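Local structure of catechol 2,3-dioxygenase (3HPY) at residues P9-V14 and E119-K124; R42-C47 and E100-G105. The protein probably catalyses the extradiol cleavage of catechol by dioxygen to 2-hydroxy-6-oxohexa-2,4-dienoate, using ferrous iron, and works as a homotetramer. One frame throughout, in Å; residues are numbered along the deposited sequence.

How the contacts relate
Both contacts reach the same mixed sheet of the VOC-type domain that opens the chain, and contact 2 is nested in sequence within the loop that contact 1 closes. Their centres lie about 9 Å apart, and they touch. Q13 OE1 is 2.7 Å from R42 NH2, probably a hydrogen bond, and E123 O is 3.1 Å from G105 N, probably another. Between these polar links the methyl carbon CE of M101 packs 3.5 Å from H11 ND1. Contact 1 is the one nearer the iron: G10 is about 10 Å from the side chain of the iron ligand H154, whereas contact 2 sits away from the iron and the 4-methylcatechol pocket.

Contact 1 of 2, residues P9-V14 and E119-K124; sequences PGHAQV and ELYAEK
G10 takes the phenol of Y121 against its backbone: Y121 OH lies 3.0 Å from G10 CA, which meets the tyrosine ring at its edge. The hydroxyl crowds the place a CB would take, which is why glycine suits it. H11 follows with its CG in the crowded position between the backbone N and the carbonyl carbon (chi1 60°), and both ring nitrogens are gripped. On one edge K124 NZ donates to H11 ND1 over 3.0 Å, close to the ring plane; the lysine reaches it by a chain bent at chi3 and also gives a weak hydrogen bond to Y121 OH and one to S54 O. G10 and H11 both face G70, a classic beta bulge in strand 9-16, which pairs with strand 65-73; that strand separates it from strand 117-121, so the gap is bridged by side chains of 119-124, which reach the backbone of G10 and the ring of H11. At another edge H11 NE2 donates a weak, bent bond (134°) to E119 OE1, 3.1 Å away, though the position of OE1 is less certain; the carboxylate is nearly perpendicular to the imidazole. The other oxygen, E119 OE2, forms salt bridges to R107 and R109, which would favour the charged form. One imidazole face receives Y121 CE1, 3.9 Å from H11 CE1; the rings are nearly parallel (12°) but slid so far apart that they barely overlap.

Contact 2 of 2, residues R42-C47 and E100-G105; sequences RVYFKC and EMLETG
Y44 OH accepts the backbone N-H of L102 in a short, almost straight bond (174° at the hydrogen), with 2.8 Å between Y44 OH and L102 N. L102 also covers one face of the phenol: its CB sits 3.8 Å from the centroid of the Y44 ring, a CH-pi contact displaced toward the rim, while L102 CD1 lies alongside Y44 CE1. At the ring edge comes the methyl of M101, its CE 3.7 Å from Y44 CE2, brought there by the bend at chi3. A tyrosine thus serves the loop twice, with apolar ring and polar tip. R42 NH1 forms a salt bridge to E100 OE2 at 3.3 Å whose hydrogen bond is weak, their planes 77° apart, and a weak hydrogen bond to E100 O. Strand 43-46 lies between strands 33-37 and 56-60 of the sheet, and the loop joining strands 93-96 and 107-111 packs against R42 and Y44. It makes a type II beta turn from M101 to T104, closed by T104 N to M101 O; T104 OG1 hydrogen-bonds L102 O. Each charge has a further partner, R107 for E100 and Q13 for R42. Farther out, D38 OD2 hydrogen-bonds Y44 OH, and D38 OD1 takes the backbone N of R42.

Contact 1 of 2, residues P9-V14 and E119-K124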
loop_
_atom_site.group_PDB
_atom_site.type_symbol
_atom_site.label_atom_id
_atom_site.label_comp_id
_atom_site.label_asym_id
_atom_site.label_seq_id
_atom_site.Cartn_x
_atom_site.Cartn_y
_atom_site.Cartn_z
ATOM N N PRO C 9 -2.290 -24.640 -11.244
ATOM C CA PRO C 9 -1.264 -25.510 -10.660
ATOM C C PRO C 9 -1.971 -26.145 -9.464
ATOM O O PRO C 9 -2.601 -25.428 -8.677
ATOM C CB PRO C 9 -0.193 -24.528 -10.212
ATOM C CG PRO C 9 -0.282 -23.434 -11.225
ATOM C CD PRO C 9 -1.762 -23.288 -11.510
ATOM N N GLY C 10 -1.887 -27.469 -9.326
ATOM C CA GLY C 10 -2.561 -28.137 -8.223
ATOM C C GLY C 10 -1.689 -28.445 -7.018
ATOM O O GLY C 10 -2.134 -28.317 -5.879
ATOM N N HIS C 11 -0.445 -28.847 -7.256
ATOM C CA HIS C 11 0.443 -29.168 -6.153
ATOM C C HIS C 11 1.902 -29.331 -6.572
ATOM O O HIS C 11 2.203 -29.612 -7.736
ATOM C CB HIS C 11 -0.059 -30.446 -5.458
ATOM C CG HIS C 11 -0.117 -31.647 -6.354
ATOM N ND1 HIS C 11 -1.071 -32.635 -6.213
ATOM C CD2 HIS C 11 0.678 -32.039 -7.377
ATOM C CE1 HIS C 11 -0.859 -33.580 -7.112
ATOM N NE2 HIS C 11 0.197 -33.242 -7.831
ATOM N N ALA C 12 2.807 -29.139 -5.619
ATOM C CA ALA C 12 4.231 -29.297 -5.881
ATOM C C ALA C 12 4.826 -30.260 -4.854
ATOM O O ALA C 12 4.789 -29.986 -3.658
ATOM C CB ALA C 12 4.935 -27.950 -5.797
ATOM N N GLN C 13 5.358 -31.392 -5.306
ATOM C CA GLN C 13 5.969 -32.331 -4.369
ATOM C C GLN C 13 7.456 -32.012 -4.305
ATOM O O GLN C 13 8.191 -32.247 -5.266
ATOM C CB GLN C 13 5.768 -33.782 -4.817
ATOM C CG GLN C 13 6.452 -34.802 -3.898
ATOM C CD GLN C 13 5.528 -35.364 -2.833
ATOM O OE1 GLN C 13 4.797 -36.327 -3.073
ATOM N NE2 GLN C 13 5.551 -34.759 -1.649
ATOM N N VAL C 14 7.878 -31.466 -3.168
ATOM C CA VAL C 14 9.264 -31.067 -2.951
ATOM C C VAL C 14 9.873 -31.853 -1.790
ATOM O O VAL C 14 9.199 -32.162 -0.805
ATOM C CB VAL C 14 9.352 -29.541 -2.646
ATOM C CG1 VAL C 14 10.791 -29.138 -2.340
ATOM C CG2 VAL C 14 8.837 -28.747 -3.833
ATOM N N GLU C 119 2.110 -33.758 -13.505
ATOM C CA GLU C 119 0.938 -34.531 -13.125
ATOM C C GLU C 119 -0.343 -33.784 -13.474
ATOM O O GLU C 119 -0.377 -32.560 -13.452
ATOM C CB GLU C 119 0.960 -34.828 -11.623
ATOM C CG GLU C 119 1.632 -36.139 -11.242
ATOM C CD GLU C 119 1.485 -36.450 -9.772
ATOM O OE1 GLU C 119 0.497 -35.987 -9.160
ATOM O OE2 GLU C 119 2.347 -37.173 -9.222
ATOM N N LEU C 120 -1.385 -34.538 -13.802
ATOM C CA LEU C 120 -2.693 -33.980 -14.136
ATOM C C LEU C 120 -3.730 -34.789 -13.361
ATOM O O LEU C 120 -3.734 -36.020 -13.426
ATOM C CB LEU C 120 -2.955 -34.102 -15.644
ATOM C CG LEU C 120 -2.728 -32.897 -16.565
ATOM C CD1 LEU C 120 -1.448 -32.166 -16.222
ATOM C CD2 LEU C 120 -2.692 -33.385 -17.988
ATOM N N TYR C 121 -4.587 -34.109 -12.605
ATOM C CA TYR C 121 -5.620 -34.796 -11.845
ATOM C C TYR C 121 -6.887 -33.972 -11.864
ATOM O O TYR C 121 -6.843 -32.761 -12.072
ATOM C CB TYR C 121 -5.192 -35.000 -10.389
ATOM C CG TYR C 121 -5.035 -33.711 -9.604
ATOM C CD1 TYR C 121 -3.880 -32.937 -9.718
ATOM C CD2 TYR C 121 -6.035 -33.279 -8.730
ATOM C CE1 TYR C 121 -3.718 -31.763 -8.972
ATOM C CE2 TYR C 121 -5.888 -32.112 -7.983
ATOM C CZ TYR C 121 -4.725 -31.362 -8.103
ATOM O OH TYR C 121 -4.562 -30.238 -7.318
ATOM N N ALA C 122 -8.015 -34.632 -11.631
ATOM C CA ALA C 122 -9.300 -33.945 -11.619
ATOM C C ALA C 122 -9.944 -33.997 -10.248
ATOM O O ALA C 122 -10.914 -33.286 -9.981
ATOM C CB ALA C 122 -10.232 -34.569 -12.648
ATOM N N GLU C 123 -9.406 -34.830 -9.368
ATOM C CA GLU C 123 -9.996 -34.962 -8.049
ATOM C C GLU C 123 -9.063 -34.698 -6.878
ATOM O O GLU C 123 -7.889 -35.078 -6.881
ATOM C CB GLU C 123 -10.636 -36.347 -7.905
ATOM C CG GLU C 123 -11.813 -36.591 -8.845
ATOM C CD GLU C 123 -12.384 -37.996 -8.711
ATOM O OE1 GLU C 123 -12.781 -38.368 -7.584
ATOM O OE2 GLU C 123 -12.436 -38.724 -9.728
ATOM N N LYS C 124 -9.619 -34.027 -5.877
ATOM C CA LYS C 124 -8.913 -33.684 -4.653
ATOM C C LYS C 124 -9.935 -33.060 -3.720
ATOM O O LYS C 124 -10.572 -32.056 -4.049
ATOM C CB LYS C 124 -7.776 -32.703 -4.934
ATOM C CG LYS C 124 -7.028 -32.275 -3.677
ATOM C CD LYS C 124 -5.775 -31.461 -3.998
ATOM C CE LYS C 124 -4.617 -32.339 -4.460
ATOM N NZ LYS C 124 -3.363 -31.540 -4.603
#

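Contact 2 of 2, residues R42-C47 and E100-G105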
loop_
_atom_site.group_PDB
_atom_site.type_symbol
_atom_site.label_atom_id
_atom_site.label_comp_id
_atom_site.label_asym_id
_atom_site.label_seq_id
_atom_site.Cartn_x
_atom_site.Cartn_y
_atom_site.Cartn_z
ATOM N N ARG C 42 5.045 -38.276 4.286
ATOM C CA ARG C 42 4.874 -37.017 3.576
ATOM C C ARG C 42 3.843 -36.172 4.306
ATOM O O ARG C 42 2.829 -36.690 4.775
ATOM C CB ARG C 42 4.403 -37.276 2.151
ATOM C CG ARG C 42 5.197 -38.336 1.437
ATOM C CD ARG C 42 4.272 -39.125 0.546
ATOM N NE ARG C 42 4.331 -38.709 -0.848
ATOM C CZ ARG C 42 3.465 -39.112 -1.774
ATOM N NH1 ARG C 42 2.472 -39.929 -1.446
ATOM N NH2 ARG C 42 3.609 -38.731 -3.032
ATOM N N VAL C 43 4.102 -34.874 4.412
ATOM C CA VAL C 43 3.170 -33.974 5.084
ATOM C C VAL C 43 2.623 -32.979 4.062
ATOM O O VAL C 43 3.382 -32.365 3.307
ATOM C CB VAL C 43 3.850 -33.242 6.265
ATOM C CG1 VAL C 43 5.098 -32.564 5.801
ATOM C CG2 VAL C 43 2.896 -32.242 6.878
ATOM N N TYR C 44 1.300 -32.847 4.036
ATOM C CA TYR C 44 0.624 -31.974 3.081
ATOM C C TYR C 44 0.272 -30.596 3.639
ATOM O O TYR C 44 -0.128 -30.454 4.800
ATOM C CB TYR C 44 -0.657 -32.646 2.566
ATOM C CG TYR C 44 -0.484 -34.042 1.983
ATOM C CD1 TYR C 44 -0.093 -35.116 2.788
ATOM C CD2 TYR C 44 -0.749 -34.296 0.633
ATOM C CE1 TYR C 44 0.027 -36.402 2.268
ATOM C CE2 TYR C 44 -0.632 -35.586 0.102
ATOM C CZ TYR C 44 -0.245 -36.633 0.925
ATOM O OH TYR C 44 -0.130 -37.905 0.410
ATOM N N PHE C 45 0.404 -29.592 2.776
ATOM C CA PHE C 45 0.112 -28.203 3.117
ATOM C C PHE C 45 -0.736 -27.568 2.026
ATOM O O PHE C 45 -0.820 -28.085 0.912
ATOM C CB PHE C 45 1.396 -27.378 3.215
ATOM C CG PHE C 45 2.321 -27.789 4.320
ATOM C CD1 PHE C 45 3.364 -28.682 4.080
ATOM C CD2 PHE C 45 2.200 -27.224 5.585
ATOM C CE1 PHE C 45 4.277 -28.994 5.083
ATOM C CE2 PHE C 45 3.105 -27.531 6.593
ATOM C CZ PHE C 45 4.147 -28.416 6.342
ATOM N N LYS C 46 -1.345 -26.432 2.357
ATOM C CA LYS C 46 -2.151 -25.658 1.416
ATOM C C LYS C 46 -2.154 -24.196 1.873
ATOM O O LYS C 46 -1.848 -23.901 3.032
ATOM C CB LYS C 46 -3.589 -26.174 1.369
ATOM C CG LYS C 46 -4.423 -25.821 2.600
ATOM C CD LYS C 46 -5.845 -26.315 2.431
ATOM C CE LYS C 46 -6.658 -25.364 1.557
ATOM N NZ LYS C 46 -7.020 -24.134 2.339
ATOM N N CYS C 47 -2.476 -23.280 0.967
ATOM C CA CYS C 47 -2.538 -21.870 1.334
ATOM C C CYS C 47 -3.874 -21.710 2.047
ATOM O O CYS C 47 -4.851 -22.360 1.673
ATOM C CB CYS C 47 -2.468 -20.997 0.082
ATOM S SG CYS C 47 -0.862 -21.085 -0.765
ATOM N N GLU C 100 -3.168 -42.827 -3.637
ATOM C CA GLU C 100 -1.716 -42.870 -3.459
ATOM C C GLU C 100 -1.313 -41.626 -2.677
ATOM O O GLU C 100 -0.437 -41.679 -1.811
ATOM C CB GLU C 100 -1.007 -42.918 -4.818
ATOM C CG GLU C 100 0.410 -43.461 -4.753
ATOM C CD GLU C 100 1.390 -42.461 -4.187
ATOM O OE1 GLU C 100 2.522 -42.855 -3.838
ATOM O OE2 GLU C 100 1.028 -41.270 -4.101
ATOM N N MET C 101 -1.973 -40.514 -2.997
ATOM C CA MET C 101 -1.770 -39.232 -2.328
ATOM C C MET C 101 -3.022 -39.004 -1.479
ATOM O O MET C 101 -4.138 -39.283 -1.921
ATOM C CB MET C 101 -1.628 -38.091 -3.348
ATOM C CG MET C 101 -0.217 -37.536 -3.492
ATOM S SD MET C 101 -0.093 -36.070 -4.591
ATOM C CE MET C 101 -0.699 -34.778 -3.520
ATOM N N LEU C 102 -2.832 -38.506 -0.262
ATOM C CA LEU C 102 -3.945 -38.245 0.644
ATOM C C LEU C 102 -5.027 -37.378 0.004
ATOM O O LEU C 102 -4.734 -36.393 -0.683
ATOM C CB LEU C 102 -3.433 -37.559 1.910
ATOM C CG LEU C 102 -3.581 -38.285 3.241
ATOM C CD1 LEU C 102 -2.866 -37.491 4.317
ATOM C CD2 LEU C 102 -5.045 -38.452 3.580
ATOM N N GLU C 103 -6.276 -37.768 0.238
ATOM C CA GLU C 103 -7.448 -37.062 -0.268
ATOM C C GLU C 103 -7.398 -36.732 -1.755
ATOM O O GLU C 103 -8.159 -35.887 -2.233
ATOM C CB GLU C 103 -7.652 -35.783 0.540
ATOM C CG GLU C 103 -7.710 -36.041 2.033
ATOM C CD GLU C 103 -8.800 -37.028 2.414
ATOM O OE1 GLU C 103 -9.995 -36.710 2.241
ATOM O OE2 GLU C 103 -8.460 -38.132 2.884
ATOM N N THR C 104 -6.523 -37.422 -2.484
ATOM C CA THR C 104 -6.365 -37.196 -3.915
ATOM C C THR C 104 -6.839 -38.339 -4.812
ATOM O O THR C 104 -6.741 -39.524 -4.457
ATOM C CB THR C 104 -4.902 -36.919 -4.253
ATOM O OG1 THR C 104 -4.375 -35.988 -3.302
ATOM C CG2 THR C 104 -4.775 -36.342 -5.662
ATOM N N GLY C 105 -7.337 -37.961 -5.988
ATOM C CA GLY C 105 -7.816 -38.929 -6.950
ATOM C C GLY C 105 -6.673 -39.380 -7.824
ATOM O O GLY C 105 -5.541 -38.923 -7.673
#